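Local structure of peptide methionine sulfoxide reductase MsrA (Treponema denticola ATCC 35405, 5FA9) at residues I5-G10 and A70-I75; Y18-P23 and Y142-P147; L247-K250 and N255-E258; R292-P295 and K301-Y304. The protein probably repairs oxidised proteins, reducing both the S and R forms of methionine sulfoxide back to methionine with thioredoxin, as a fusion of MsrA and MsrB parts. The protein carries 2 engineered substitutions. All blocks are in the same frame, centred on the assembly; numbering follows the deposited sequence.

Contacts 1 and 2 both lie in the MsrA part of this fusion, with centres about 14 Å apart; their segments alternate along the chain, and they touch where Leu7 and His71 meet helix 12-19 and the turn after it. Contact 3, between the arms of a hairpin close to its turn in the MsrB part, lies about 35 Å from contact 1 between centres, on the opposite side of the chain's centre. Contact 4 comes last, about 30 Å from contact 3 by centres, where an outermost strand of a smaller sheet meets the loop before helix 308-311. The first pair therefore interlocks, while contacts 3 and 4 follow in series.

Contact 1. Residues I5-G10 and A70-I75; sequences IYLAGG and AHYFRI
Tyr72, with Leu7 and Ala8 as its main partners, fastens helix 65-74 to strand 2-8 in the mixed sheet of the MsrA alpha/beta fold. It is a worked example of how one aromatic side chain can serve a helix-on-sheet interface twice, with its ring for packing and its hydroxyl for a polar bond. Leu7 supplies the apolar half. Its CB lies 3.9 Å from Tyr72 CD1, its CD1 methyl packs beside Tyr72 CB, and its CD2 methyl sits over one ring face, displaced toward the rim. The tyrosine reaches the strand because CG is anti to the backbone N (chi1 172°), which sends the ring away from the helix. Gly9 CA lies 4.1 Å from Tyr72 CE1, so the backbone at Gly9 runs close past the ring. Phe19 and Ile96 also touch Leu7, and Thr94 and Ile96 touch Tyr72, so the contact is buried. Gly9 stands two residues before Ser11, an engineered residue at the predicted active-site position. The phenol gives its proton to the backbone: Tyr72 OH is 2.7 Å from Ala8 O, approaching from above the carbonyl plane, 45° out of it.

Contact 2. Residues Y18-P23 and Y142-P147; sequences YFRQIP and YLQKNP
Arg20 and Gln144 meet at the protein surface, joining the turn after helix 12-19 to the short helix 142-145. They illustrate how a charged and a neutral side chain can lie close without forming a hydrogen bond. The arginine is the second residue of a type I turn from Phe19 to Ile22, and its CB points toward the other segment. CG stands between the backbone N and the carbonyl carbon (chi1 74°), and the chain stays extended as far as CD, which approaches Gln144 OE1 at 4.2 Å. A bend at chi3 (-54°) then turns one face of the guanidinium toward the amide oxygen. NE is 3.9 Å from Gln144 OE1; its polar partner is Asp141, in a long, weak ion pair. CZ comes within 3.4 Å of Gln144 OE1, and at the tip NH1 is the nearest atom, 3.0 Å from that oxygen. Arg20 NH2, the more distant terminal nitrogen, lies 3.9 Å from the amide carbon Gln144 CD. The glutamine's oxygen comes over one face of the guanidinium, near the rim, the two planes 31° apart. Elsewhere on the short helix, Tyr142 stacks on Trp13, a residue that lines the dithiane pocket. The N-H bonds of a guanidinium lie in its plane, so an oxygen above that plane is poorly placed to accept one. What remains is probably a modest attraction between the amide dipole and the positive charge, weakened by exposure to solvent.

Contact 3. Residues L247-K250 and N255-E258; sequences LEDK and NRTE
Leu247 pairs with Glu258, and Asp249 with Arg256, along the two arms of a hairpin, and the difference between its two faces makes a compact lesson in how such hairpins pack. Four backbone hydrogen bonds join the arms. Glu258 N donates to Leu247 O at 2.6 Å, and Leu247 N returns the bond to Glu258 O. Nearer the turn, Asp249 N donates to Arg256 O at 2.7 Å, although that N-H is bent to 138°, and Arg256 N closes the second ring to Asp249 O. Between the two hydrogen-bonded pairs, Glu248 and Thr257 form a non-hydrogen-bonded one.

The crowded face carries Leu247, Asp249, Arg256 and Glu258. Asp249 CB packs 3.9 Å from Glu258 CB, and the Glu258 chain runs beside Leu247, bringing OE1 within 3.7 Å of Leu247 CD1. Arg256 lies alongside Asp249, but the salt bridge from Asp249 OD2 to Arg256 NH2 is long, at 3.7 Å. The carboxylates are held mainly from outside: Asp249 by Ser251, with a weaker bond to His270, and Glu258 by His267. A water accepts from Arg256 NE in the guanidinium plane.

Toward solvent the contact is looser. On the other face Thr257 CG2 comes within 3.7 Å of Leu247 O, while Glu248 adds little. Beside the turn Lys250 CG only approaches Asn255 OD1, at 4.2 Å. The short segments 247-249 and 256-258 run 136° apart, a marked twist, and the whole is the antiparallel hairpin of strands 244-249 and 256-261 bordering the six-stranded sheet in the MsrB (SelR) domain.

Contact 4. Residues R292-P295 and K301-Y304; sequences RFIP and KEGY
A single carboxylate oxygen, Glu302 OE1, faces both a guanidinium and an isoleucine side chain. Arg292 NH2 reaches Glu302 OE1 at 3.0 Å in a salt bridge that approaches obliquely, with the guanidinium and carboxylate planes 21° apart. Glu302 OE1 also lies 3.7 Å from Ile294 CD1 and 3.8 Å from Ile294 CG2. Arg292 is extended from CG to NE, and its guanidinium lies over Ile294, whose CG1 sits beneath the centre of one face. The charged pair thus covers the isoleucine, an example of a salt bridge roofing an apolar patch. Strand 291-295 is an outermost strand of the three-stranded antiparallel sheet in the MsrB (SelR) part, paired with strand 208-212. The partner segment holds the Schellman motif that ends a helix: Gly303 is its C-prime residue at positive phi, with Tyr304 N hydrogen-bonded to Met299 O and Gly303 N to Glu300 O. That turn delivers Tyr304 to the strand, where Ile294 CD1 meets CE1 of the ring at 3.5 Å, the two side chains crossing at about a right angle. Ile209 and Val211 also touch the tyrosine, and its hydroxyl is hydrogen-bonded to Gly216 O.

Contact 1. Residues I5-G10 and A70-I75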
# COMPACT_ATOMS: atom_id res chain seq x y z
N ILE B 5 0.44 -8.53 -2.64
CA ILE B 5 0.22 -9.96 -2.84
C ILE B 5 1.59 -10.65 -2.92
O ILE B 5 2.58 -10.04 -3.32
CB ILE B 5 -0.60 -10.22 -4.13
CG1 ILE B 5 -0.98 -11.70 -4.25
CG2 ILE B 5 0.15 -9.74 -5.36
CD1 ILE B 5 -1.96 -12.17 -3.19
N TYR B 6 1.64 -11.91 -2.51
CA TYR B 6 2.91 -12.64 -2.48
C TYR B 6 2.86 -13.85 -3.41
O TYR B 6 2.01 -14.72 -3.28
CB TYR B 6 3.23 -13.09 -1.05
CG TYR B 6 3.47 -11.94 -0.09
CD1 TYR B 6 2.42 -11.20 0.43
CD2 TYR B 6 4.76 -11.59 0.29
CE1 TYR B 6 2.64 -10.15 1.30
CE2 TYR B 6 4.99 -10.55 1.16
CZ TYR B 6 3.93 -9.83 1.67
OH TYR B 6 4.15 -8.79 2.53
N LEU B 7 3.80 -13.89 -4.36
CA LEU B 7 3.80 -14.92 -5.39
C LEU B 7 5.10 -15.71 -5.43
O LEU B 7 6.18 -15.15 -5.59
CB LEU B 7 3.53 -14.28 -6.76
CG LEU B 7 2.23 -13.49 -6.89
CD1 LEU B 7 2.13 -12.86 -8.27
CD2 LEU B 7 1.03 -14.38 -6.62
N ALA B 8 4.98 -17.03 -5.29
CA ALA B 8 6.12 -17.92 -5.42
C ALA B 8 6.03 -18.70 -6.74
O ALA B 8 5.15 -19.54 -6.91
CB ALA B 8 6.19 -18.88 -4.24
N GLY B 9 6.95 -18.41 -7.65
CA GLY B 9 6.95 -19.05 -8.96
C GLY B 9 8.33 -19.46 -9.43
O GLY B 9 8.72 -19.17 -10.56
N GLY B 10 9.07 -20.14 -8.56
CA GLY B 10 10.42 -20.58 -8.88
C GLY B 10 11.47 -19.60 -8.39
O GLY B 10 11.26 -18.91 -7.39
N ALA B 70 -3.04 -13.33 -13.63
CA ALA B 70 -2.95 -13.73 -15.03
C ALA B 70 -1.50 -13.76 -15.48
O ALA B 70 -1.07 -14.70 -16.15
CB ALA B 70 -3.77 -12.80 -15.91
N HIS B 71 -0.74 -12.73 -15.11
CA HIS B 71 0.69 -12.68 -15.38
C HIS B 71 1.41 -13.83 -14.69
O HIS B 71 2.30 -14.45 -15.26
CB HIS B 71 1.29 -11.35 -14.93
CG HIS B 71 0.98 -10.20 -15.84
ND1 HIS B 71 1.53 -10.07 -17.10
CD2 HIS B 71 0.18 -9.12 -15.67
CE1 HIS B 71 1.08 -8.96 -17.66
NE2 HIS B 71 0.26 -8.37 -16.81
N TYR B 72 1.00 -14.10 -13.45
CA TYR B 72 1.62 -15.14 -12.64
C TYR B 72 1.49 -16.52 -13.29
O TYR B 72 2.48 -17.24 -13.42
CB TYR B 72 1.01 -15.16 -11.24
CG TYR B 72 1.45 -16.32 -10.39
CD1 TYR B 72 2.74 -16.40 -9.90
CD2 TYR B 72 0.56 -17.34 -10.06
CE1 TYR B 72 3.15 -17.47 -9.12
CE2 TYR B 72 0.96 -18.41 -9.28
CZ TYR B 72 2.25 -18.47 -8.81
OH TYR B 72 2.65 -19.53 -8.03
N PHE B 73 0.28 -16.87 -13.70
CA PHE B 73 0.03 -18.16 -14.34
C PHE B 73 0.67 -18.23 -15.72
O PHE B 73 0.91 -19.32 -16.24
CB PHE B 73 -1.47 -18.42 -14.44
CG PHE B 73 -2.06 -19.05 -13.20
CD1 PHE B 73 -2.56 -18.25 -12.18
CD2 PHE B 73 -2.11 -20.42 -13.06
CE1 PHE B 73 -3.10 -18.82 -11.04
CE2 PHE B 73 -2.65 -21.00 -11.93
CZ PHE B 73 -3.15 -20.20 -10.91
N ARG B 74 0.95 -17.07 -16.31
CA ARG B 74 1.56 -17.01 -17.63
C ARG B 74 3.02 -17.46 -17.59
O ARG B 74 3.52 -18.06 -18.54
CB ARG B 74 1.47 -15.59 -18.19
CG ARG B 74 2.26 -15.36 -19.46
CD ARG B 74 2.47 -13.88 -19.71
NE ARG B 74 2.89 -13.60 -21.08
CZ ARG B 74 3.09 -12.38 -21.57
NH1 ARG B 74 2.91 -11.32 -20.79
NH2 ARG B 74 3.47 -12.22 -22.83
N ILE B 75 3.70 -17.18 -16.48
CA ILE B 75 5.13 -17.43 -16.38
C ILE B 75 5.48 -18.68 -15.57
O ILE B 75 6.65 -18.94 -15.30
CB ILE B 75 5.86 -16.23 -15.75
CG1 ILE B 75 5.40 -16.01 -14.31
CG2 ILE B 75 5.63 -14.97 -16.58
CD1 ILE B 75 6.13 -14.90 -13.59

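Contact 2. Residues Y18-P23 and Y142-P147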
# COMPACT_ATOMS: atom_id res chain seq x y z
N TYR B 18 10.31 -9.94 -13.91
CA TYR B 18 9.11 -9.86 -14.74
C TYR B 18 8.13 -8.82 -14.21
O TYR B 18 7.76 -7.88 -14.92
CB TYR B 18 8.43 -11.23 -14.83
CG TYR B 18 7.22 -11.25 -15.74
CD1 TYR B 18 7.35 -11.52 -17.09
CD2 TYR B 18 5.94 -11.00 -15.24
CE1 TYR B 18 6.25 -11.54 -17.93
CE2 TYR B 18 4.84 -11.02 -16.07
CZ TYR B 18 4.99 -11.29 -17.41
OH TYR B 18 3.89 -11.31 -18.23
N PHE B 19 7.72 -8.98 -12.95
CA PHE B 19 6.67 -8.16 -12.37
C PHE B 19 7.07 -6.70 -12.18
O PHE B 19 6.21 -5.83 -12.08
CB PHE B 19 6.21 -8.75 -11.03
CG PHE B 19 5.24 -9.88 -11.18
CD1 PHE B 19 3.88 -9.63 -11.34
CD2 PHE B 19 5.67 -11.20 -11.15
CE1 PHE B 19 2.98 -10.67 -11.47
CE2 PHE B 19 4.77 -12.24 -11.28
CZ PHE B 19 3.42 -11.97 -11.45
N ARG B 20 8.37 -6.43 -12.12
CA ARG B 20 8.85 -5.07 -11.96
C ARG B 20 8.59 -4.24 -13.22
O ARG B 20 8.63 -3.01 -13.19
CB ARG B 20 10.34 -5.05 -11.62
CG ARG B 20 11.26 -5.38 -12.79
CD ARG B 20 12.70 -5.52 -12.33
NE ARG B 20 13.16 -4.34 -11.60
CZ ARG B 20 13.61 -3.23 -12.18
NH1 ARG B 20 13.65 -3.13 -13.50
NH2 ARG B 20 14.01 -2.21 -11.43
N GLN B 21 8.31 -4.92 -14.33
CA GLN B 21 8.08 -4.26 -15.61
C GLN B 21 6.60 -3.97 -15.84
O GLN B 21 6.23 -3.36 -16.84
CB GLN B 21 8.62 -5.12 -16.75
CG GLN B 21 10.11 -5.36 -16.71
CD GLN B 21 10.60 -6.17 -17.88
OE1 GLN B 21 10.72 -5.66 -19.00
NE2 GLN B 21 10.87 -7.45 -17.65
N ILE B 22 5.75 -4.42 -14.92
CA ILE B 22 4.31 -4.29 -15.07
C ILE B 22 3.80 -3.01 -14.42
O ILE B 22 4.07 -2.75 -13.25
CB ILE B 22 3.57 -5.50 -14.47
CG1 ILE B 22 4.00 -6.78 -15.17
CG2 ILE B 22 2.06 -5.31 -14.57
CD1 ILE B 22 3.52 -8.04 -14.48
N PRO B 23 3.08 -2.18 -15.20
CA PRO B 23 2.49 -0.93 -14.71
C PRO B 23 1.61 -1.14 -13.49
O PRO B 23 0.89 -2.13 -13.41
CB PRO B 23 1.66 -0.44 -15.90
CG PRO B 23 2.33 -1.05 -17.09
CD PRO B 23 2.81 -2.39 -16.63
N TYR B 142 18.30 -8.55 -8.56
CA TYR B 142 19.48 -9.29 -8.97
C TYR B 142 19.78 -9.11 -10.45
O TYR B 142 20.91 -8.82 -10.84
CB TYR B 142 19.30 -10.78 -8.64
CG TYR B 142 20.44 -11.67 -9.09
CD1 TYR B 142 21.55 -11.87 -8.28
CD2 TYR B 142 20.39 -12.32 -10.31
CE1 TYR B 142 22.59 -12.68 -8.69
CE2 TYR B 142 21.42 -13.14 -10.73
CZ TYR B 142 22.52 -13.32 -9.91
OH TYR B 142 23.55 -14.14 -10.32
N LEU B 143 18.76 -9.29 -11.29
CA LEU B 143 18.93 -9.21 -12.73
C LEU B 143 19.20 -7.78 -13.18
O LEU B 143 19.72 -7.55 -14.28
CB LEU B 143 17.71 -9.76 -13.45
CG LEU B 143 17.44 -11.25 -13.24
CD1 LEU B 143 16.19 -11.69 -13.99
CD2 LEU B 143 18.65 -12.08 -13.67
N GLN B 144 18.85 -6.81 -12.33
CA GLN B 144 19.13 -5.41 -12.63
C GLN B 144 20.60 -5.11 -12.36
O GLN B 144 21.25 -4.39 -13.12
CB GLN B 144 18.24 -4.50 -11.79
CG GLN B 144 17.94 -3.16 -12.45
CD GLN B 144 17.06 -3.28 -13.68
OE1 GLN B 144 16.36 -4.28 -13.85
NE2 GLN B 144 17.09 -2.27 -14.54
N LYS B 145 21.13 -5.66 -11.27
CA LYS B 145 22.53 -5.49 -10.92
C LYS B 145 23.41 -6.37 -11.80
O LYS B 145 24.47 -5.95 -12.26
CB LYS B 145 22.76 -5.83 -9.45
CG LYS B 145 22.01 -4.93 -8.48
CD LYS B 145 22.07 -5.46 -7.06
CE LYS B 145 21.32 -4.55 -6.10
NZ LYS B 145 21.44 -5.02 -4.69
N ASN B 146 22.97 -7.60 -12.03
CA ASN B 146 23.69 -8.54 -12.87
C ASN B 146 22.84 -8.98 -14.06
O ASN B 146 22.16 -10.00 -14.00
CB ASN B 146 24.13 -9.77 -12.06
CG ASN B 146 24.99 -10.72 -12.86
OD1 ASN B 146 25.62 -10.33 -13.85
ND2 ASN B 146 25.03 -11.98 -12.44
N PRO B 147 22.88 -8.19 -15.15
CA PRO B 147 22.04 -8.42 -16.34
C PRO B 147 22.33 -9.75 -17.04
O PRO B 147 21.49 -10.23 -17.80
CB PRO B 147 22.40 -7.24 -17.25
CG PRO B 147 23.73 -6.76 -16.78
CD PRO B 147 23.76 -7.02 -15.31

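Contact 3. Residues L247-K250 and N255-E258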
# COMPACT_ATOMS: atom_id res chain seq x y z
N LEU B 247 -2.06 10.26 -24.05
CA LEU B 247 -1.44 11.34 -24.81
C LEU B 247 -1.81 12.70 -24.24
O LEU B 247 -2.97 12.97 -23.92
CB LEU B 247 -1.86 11.26 -26.28
CG LEU B 247 -1.37 10.06 -27.08
CD1 LEU B 247 -1.95 10.08 -28.49
CD2 LEU B 247 0.15 10.01 -27.13
N GLU B 248 -0.80 13.55 -24.11
CA GLU B 248 -0.99 14.96 -23.79
C GLU B 248 -1.93 15.60 -24.80
O GLU B 248 -1.72 15.47 -26.01
CB GLU B 248 0.35 15.69 -23.77
CG GLU B 248 1.55 14.79 -23.50
CD GLU B 248 2.06 14.10 -24.76
OE1 GLU B 248 1.45 14.30 -25.84
OE2 GLU B 248 3.07 13.37 -24.68
N ASP B 249 -2.96 16.28 -24.33
CA ASP B 249 -3.92 16.91 -25.23
C ASP B 249 -4.34 18.29 -24.73
O ASP B 249 -5.03 18.41 -23.71
CB ASP B 249 -5.15 16.02 -25.41
CG ASP B 249 -6.18 16.64 -26.34
OD1 ASP B 249 -5.80 17.07 -27.44
OD2 ASP B 249 -7.37 16.69 -25.96
N LYS B 250 -3.93 19.33 -25.45
CA LYS B 250 -4.28 20.70 -25.08
C LYS B 250 -5.39 21.26 -25.97
O LYS B 250 -5.52 22.48 -26.12
CB LYS B 250 -3.06 21.61 -25.12
CG LYS B 250 -1.83 21.01 -24.46
CD LYS B 250 -0.89 22.10 -23.97
CE LYS B 250 0.50 21.54 -23.70
NZ LYS B 250 0.85 20.45 -24.65
N ASN B 255 -6.00 21.72 -20.64
CA ASN B 255 -4.94 20.74 -20.50
C ASN B 255 -5.51 19.40 -20.05
O ASN B 255 -5.88 19.23 -18.89
CB ASN B 255 -3.86 21.22 -19.52
CG ASN B 255 -2.51 20.57 -19.79
OD1 ASN B 255 -2.41 19.60 -20.54
ND2 ASN B 255 -1.47 21.11 -19.18
N ARG B 256 -5.58 18.45 -20.98
CA ARG B 256 -6.24 17.17 -20.73
C ARG B 256 -5.40 16.01 -21.24
O ARG B 256 -4.51 16.19 -22.07
CB ARG B 256 -7.62 17.15 -21.38
CG ARG B 256 -8.59 18.20 -20.87
CD ARG B 256 -9.96 18.04 -21.50
NE ARG B 256 -9.90 18.08 -22.96
CZ ARG B 256 -10.94 17.86 -23.75
NH1 ARG B 256 -12.13 17.60 -23.24
NH2 ARG B 256 -10.79 17.92 -25.07
N THR B 257 -5.69 14.81 -20.74
CA THR B 257 -5.02 13.61 -21.21
C THR B 257 -5.94 12.79 -22.11
O THR B 257 -7.04 12.40 -21.69
CB THR B 257 -4.54 12.74 -20.04
OG1 THR B 257 -3.71 13.51 -19.17
CG2 THR B 257 -3.74 11.54 -20.56
N GLU B 258 -5.50 12.54 -23.33
CA GLU B 258 -6.30 11.78 -24.29
C GLU B 258 -6.09 10.28 -24.12
O GLU B 258 -4.96 9.82 -23.96
CB GLU B 258 -5.95 12.20 -25.72
CG GLU B 258 -6.66 11.40 -26.80
CD GLU B 258 -6.14 11.70 -28.19
OE1 GLU B 258 -4.99 12.17 -28.31
OE2 GLU B 258 -6.88 11.45 -29.17
O HOH W 1 -7.34 19.32 -24.08

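Contact 4. Residues R292-P295 and K301-Y304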
# COMPACT_ATOMS: atom_id res chain seq x y z
N ARG B 292 -17.90 -1.53 -28.13
CA ARG B 292 -18.88 -2.57 -28.41
C ARG B 292 -19.06 -3.45 -27.17
O ARG B 292 -18.12 -4.10 -26.72
CB ARG B 292 -18.44 -3.42 -29.60
CG ARG B 292 -19.39 -4.56 -29.93
CD ARG B 292 -18.93 -5.31 -31.17
NE ARG B 292 -19.32 -6.72 -31.14
CZ ARG B 292 -18.46 -7.73 -30.99
NH1 ARG B 292 -17.16 -7.48 -30.86
NH2 ARG B 292 -18.90 -8.98 -30.97
N PHE B 293 -20.27 -3.47 -26.62
CA PHE B 293 -20.54 -4.22 -25.40
C PHE B 293 -20.77 -5.70 -25.68
O PHE B 293 -21.51 -6.07 -26.59
CB PHE B 293 -21.74 -3.64 -24.66
CG PHE B 293 -22.12 -4.40 -23.42
CD1 PHE B 293 -21.36 -4.30 -22.27
CD2 PHE B 293 -23.23 -5.22 -23.41
CE1 PHE B 293 -21.70 -5.00 -21.13
CE2 PHE B 293 -23.58 -5.93 -22.27
CZ PHE B 293 -22.81 -5.82 -21.13
N ILE B 294 -20.13 -6.54 -24.87
CA ILE B 294 -20.28 -7.99 -24.98
C ILE B 294 -20.71 -8.57 -23.64
O ILE B 294 -19.93 -8.60 -22.69
CB ILE B 294 -18.97 -8.66 -25.43
CG1 ILE B 294 -18.49 -8.04 -26.75
CG2 ILE B 294 -19.16 -10.16 -25.57
CD1 ILE B 294 -17.32 -8.75 -27.37
N PRO B 295 -21.97 -9.05 -23.57
CA PRO B 295 -22.54 -9.61 -22.34
C PRO B 295 -21.71 -10.76 -21.77
O PRO B 295 -21.10 -11.50 -22.54
CB PRO B 295 -23.92 -10.12 -22.79
CG PRO B 295 -24.24 -9.30 -24.00
CD PRO B 295 -22.93 -9.06 -24.68
N LYS B 301 -18.47 -17.72 -25.66
CA LYS B 301 -18.79 -18.20 -27.00
C LYS B 301 -18.19 -17.32 -28.10
O LYS B 301 -17.91 -17.81 -29.19
CB LYS B 301 -20.31 -18.31 -27.19
CG LYS B 301 -20.81 -19.75 -27.36
CD LYS B 301 -19.93 -20.76 -26.65
CE LYS B 301 -20.62 -22.12 -26.54
NZ LYS B 301 -19.75 -23.13 -25.88
N GLU B 302 -17.99 -16.04 -27.80
CA GLU B 302 -17.42 -15.13 -28.79
C GLU B 302 -15.90 -15.04 -28.66
O GLU B 302 -15.27 -14.19 -29.29
CB GLU B 302 -18.04 -13.74 -28.66
CG GLU B 302 -19.51 -13.69 -29.01
CD GLU B 302 -20.09 -12.29 -28.91
OE1 GLU B 302 -19.33 -11.32 -29.15
OE2 GLU B 302 -21.29 -12.16 -28.60
N GLY B 303 -15.32 -15.91 -27.84
CA GLY B 303 -13.87 -16.03 -27.76
C GLY B 303 -13.20 -15.21 -26.68
O GLY B 303 -11.98 -15.09 -26.66
N TYR B 304 -13.99 -14.63 -25.78
CA TYR B 304 -13.44 -13.79 -24.72
C TYR B 304 -13.45 -14.48 -23.36
O TYR B 304 -13.68 -13.85 -22.33
CB TYR B 304 -14.22 -12.47 -24.65
CG TYR B 304 -14.05 -11.60 -25.87
CD1 TYR B 304 -14.89 -11.73 -26.96
CD2 TYR B 304 -13.02 -10.66 -25.94
CE1 TYR B 304 -14.73 -10.94 -28.09
CE2 TYR B 304 -12.86 -9.86 -27.06
CZ TYR B 304 -13.72 -10.01 -28.13
OH TYR B 304 -13.56 -9.22 -29.24